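Local atomic coordinates of vaginolysin (Gardnerella vaginalis, PDB entry 5IMY), a protein that probably acts as a secreted pore-forming toxin of the cholesterol-dependent cytolysin family, binding cholesterol and lysing host cell membranes. Residues Gly124-Glu129 with Ala155-Ser160. Numbering follows the deposited sequence.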
loop_
_atom_site.group_PDB
_atom_site.type_symbol
_atom_site.label_atom_id
_atom_site.label_comp_id
_atom_site.label_asym_id
_atom_site.label_seq_id
_atom_site.Cartn_x
_atom_site.Cartn_y
_atom_site.Cartn_z
ATOM N N GLY A 124 37.592 -2.268 40.870
ATOM C CA GLY A 124 38.539 -2.159 41.961
ATOM C C GLY A 124 37.860 -2.531 43.259
ATOM O O GLY A 124 37.014 -3.429 43.285
ATOM N N PHE A 125 38.210 -1.842 44.344
ATOM C CA PHE A 125 37.514 -2.003 45.617
ATOM C C PHE A 125 37.649 -3.411 46.183
ATOM O O PHE A 125 37.947 -4.365 45.453
ATOM C CB PHE A 125 36.025 -1.665 45.463
ATOM C CG PHE A 125 35.709 -0.198 45.580
ATOM C CD1 PHE A 125 36.276 0.573 46.578
ATOM C CD2 PHE A 125 34.833 0.404 44.692
ATOM C CE1 PHE A 125 35.984 1.916 46.688
ATOM C CE2 PHE A 125 34.534 1.748 44.797
ATOM C CZ PHE A 125 35.112 2.505 45.797
ATOM N N HIS A 126 37.431 -3.540 47.488
ATOM C CA HIS A 126 37.295 -4.827 48.144
ATOM C C HIS A 126 35.922 -4.907 48.798
ATOM O O HIS A 126 35.195 -3.915 48.891
ATOM C CB HIS A 126 38.398 -5.046 49.190
ATOM C CG HIS A 126 39.776 -4.741 48.690
ATOM N ND1 HIS A 126 40.311 -3.472 48.715
ATOM C CD2 HIS A 126 40.727 -5.540 48.151
ATOM C CE1 HIS A 126 41.533 -3.501 48.214
ATOM N NE2 HIS A 126 41.810 -4.744 47.864
ATOM N N GLY A 127 35.566 -6.106 49.250
ATOM C CA GLY A 127 34.326 -6.281 49.980
ATOM C C GLY A 127 34.213 -5.285 51.114
ATOM O O GLY A 127 35.144 -5.140 51.913
ATOM N N GLY A 128 33.087 -4.576 51.188
ATOM C CA GLY A 128 32.887 -3.553 52.190
ATOM C C GLY A 128 33.503 -2.210 51.868
ATOM O O GLY A 128 33.122 -1.208 52.485
ATOM N N GLU A 129 34.442 -2.149 50.922
ATOM C CA GLU A 129 35.086 -0.884 50.585
ATOM C C GLU A 129 34.181 0.002 49.737
ATOM O O GLU A 129 34.203 1.229 49.879
ATOM C CB GLU A 129 36.401 -1.145 49.848
ATOM C CG GLU A 129 37.640 -0.640 50.568
ATOM C CD GLU A 129 38.865 -0.620 49.673
ATOM O OE1 GLU A 129 38.772 -1.099 48.524
ATOM O OE2 GLU A 129 39.922 -0.124 50.118
ATOM N N ALA A 155 41.131 8.373 44.060
ATOM C CA ALA A 155 42.458 8.482 44.657
ATOM C C ALA A 155 43.157 7.130 44.726
ATOM O O ALA A 155 44.375 7.050 44.528
ATOM C CB ALA A 155 42.354 9.096 46.053
ATOM N N GLN A 156 42.410 6.060 44.998
ATOM C CA GLN A 156 43.001 4.734 45.135
ATOM C C GLN A 156 43.098 3.983 43.815
ATOM O O GLN A 156 44.029 3.190 43.634
ATOM C CB GLN A 156 42.190 3.890 46.121
ATOM C CG GLN A 156 42.288 4.336 47.570
ATOM C CD GLN A 156 41.652 3.341 48.525
ATOM O OE1 GLN A 156 41.492 2.165 48.195
ATOM N NE2 GLN A 156 41.284 3.808 49.712
ATOM N N TYR A 157 42.160 4.206 42.892
ATOM C CA TYR A 157 42.102 3.437 41.658
ATOM C C TYR A 157 41.921 4.291 40.410
ATOM O O TYR A 157 41.876 3.734 39.307
ATOM C CB TYR A 157 40.964 2.407 41.729
ATOM C CG TYR A 157 40.999 1.550 42.974
ATOM C CD1 TYR A 157 41.824 0.436 43.052
ATOM C CD2 TYR A 157 40.205 1.855 44.072
ATOM C CE1 TYR A 157 41.859 -0.349 44.189
ATOM C CE2 TYR A 157 40.232 1.076 45.212
ATOM C CZ TYR A 157 41.060 -0.024 45.267
ATOM O OH TYR A 157 41.089 -0.802 46.401
ATOM N N GLY A 158 41.811 5.609 40.545
ATOM C CA GLY A 158 41.712 6.477 39.387
ATOM C C GLY A 158 42.866 6.271 38.430
ATOM O O GLY A 158 42.658 5.985 37.246
ATOM N N ALA A 159 44.094 6.414 38.936
ATOM C CA ALA A 159 45.272 6.129 38.125
ATOM C C ALA A 159 45.174 4.752 37.487
ATOM O O ALA A 159 45.555 4.565 36.326
ATOM C CB ALA A 159 46.535 6.224 38.981
ATOM N N SER A 160 44.654 3.779 38.231
ATOM C CA SER A 160 44.547 2.415 37.733
ATOM C C SER A 160 43.418 2.291 36.713
ATOM O O SER A 160 43.647 2.455 35.510
ATOM C CB SER A 160 44.350 1.439 38.901
ATOM O OG SER A 160 45.040 1.878 40.055
#
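Tyr157 gives its hydroxyl to Glu129, OH lying 3.2 Å from OE1 on the syn lone pair, with the carboxylate turned 80° against the phenol ring. Glu129 suits this place because its chain, extended beyond CG, carries the carboxylate out to the phenol, where OE1 also accepts from the backbone N of His126, 3.0 Å away on the anti side; His126 ND1 adds a weak bond. With CG anti to its carbonyl carbon (chi1 -48°), His126 crosses Tyr157 at about a right angle, CE1 3.3 Å from Tyr157 OH.

Tyrosine combines this hydroxyl with a flat face for the backbone: Phe125 N sits 3.5 Å above the ring, over CZ rather than the centre. Gly124 CA lies over the same face; its backbone angles would jam a CB against the preceding carbonyl oxygen, and a CB would also press on Tyr157 CG. The edge of Tyr157 is in turn directed at the face of Phe125, an edge-to-face pair with planes at 63°, Tyr157 CE2 4.2 Å from Phe125 CD1.

Phenylalanine offers an apolar ring to both Tyr157 and Trp153, which, one helical turn before Tyr157, meets both rings; Lys152 donates to the carbonyl of Glu129. The contact thus ties the surface loop linking antiparallel strands 116-120 and 131-134 to the last turns of helix 139-158, which follows the second strand.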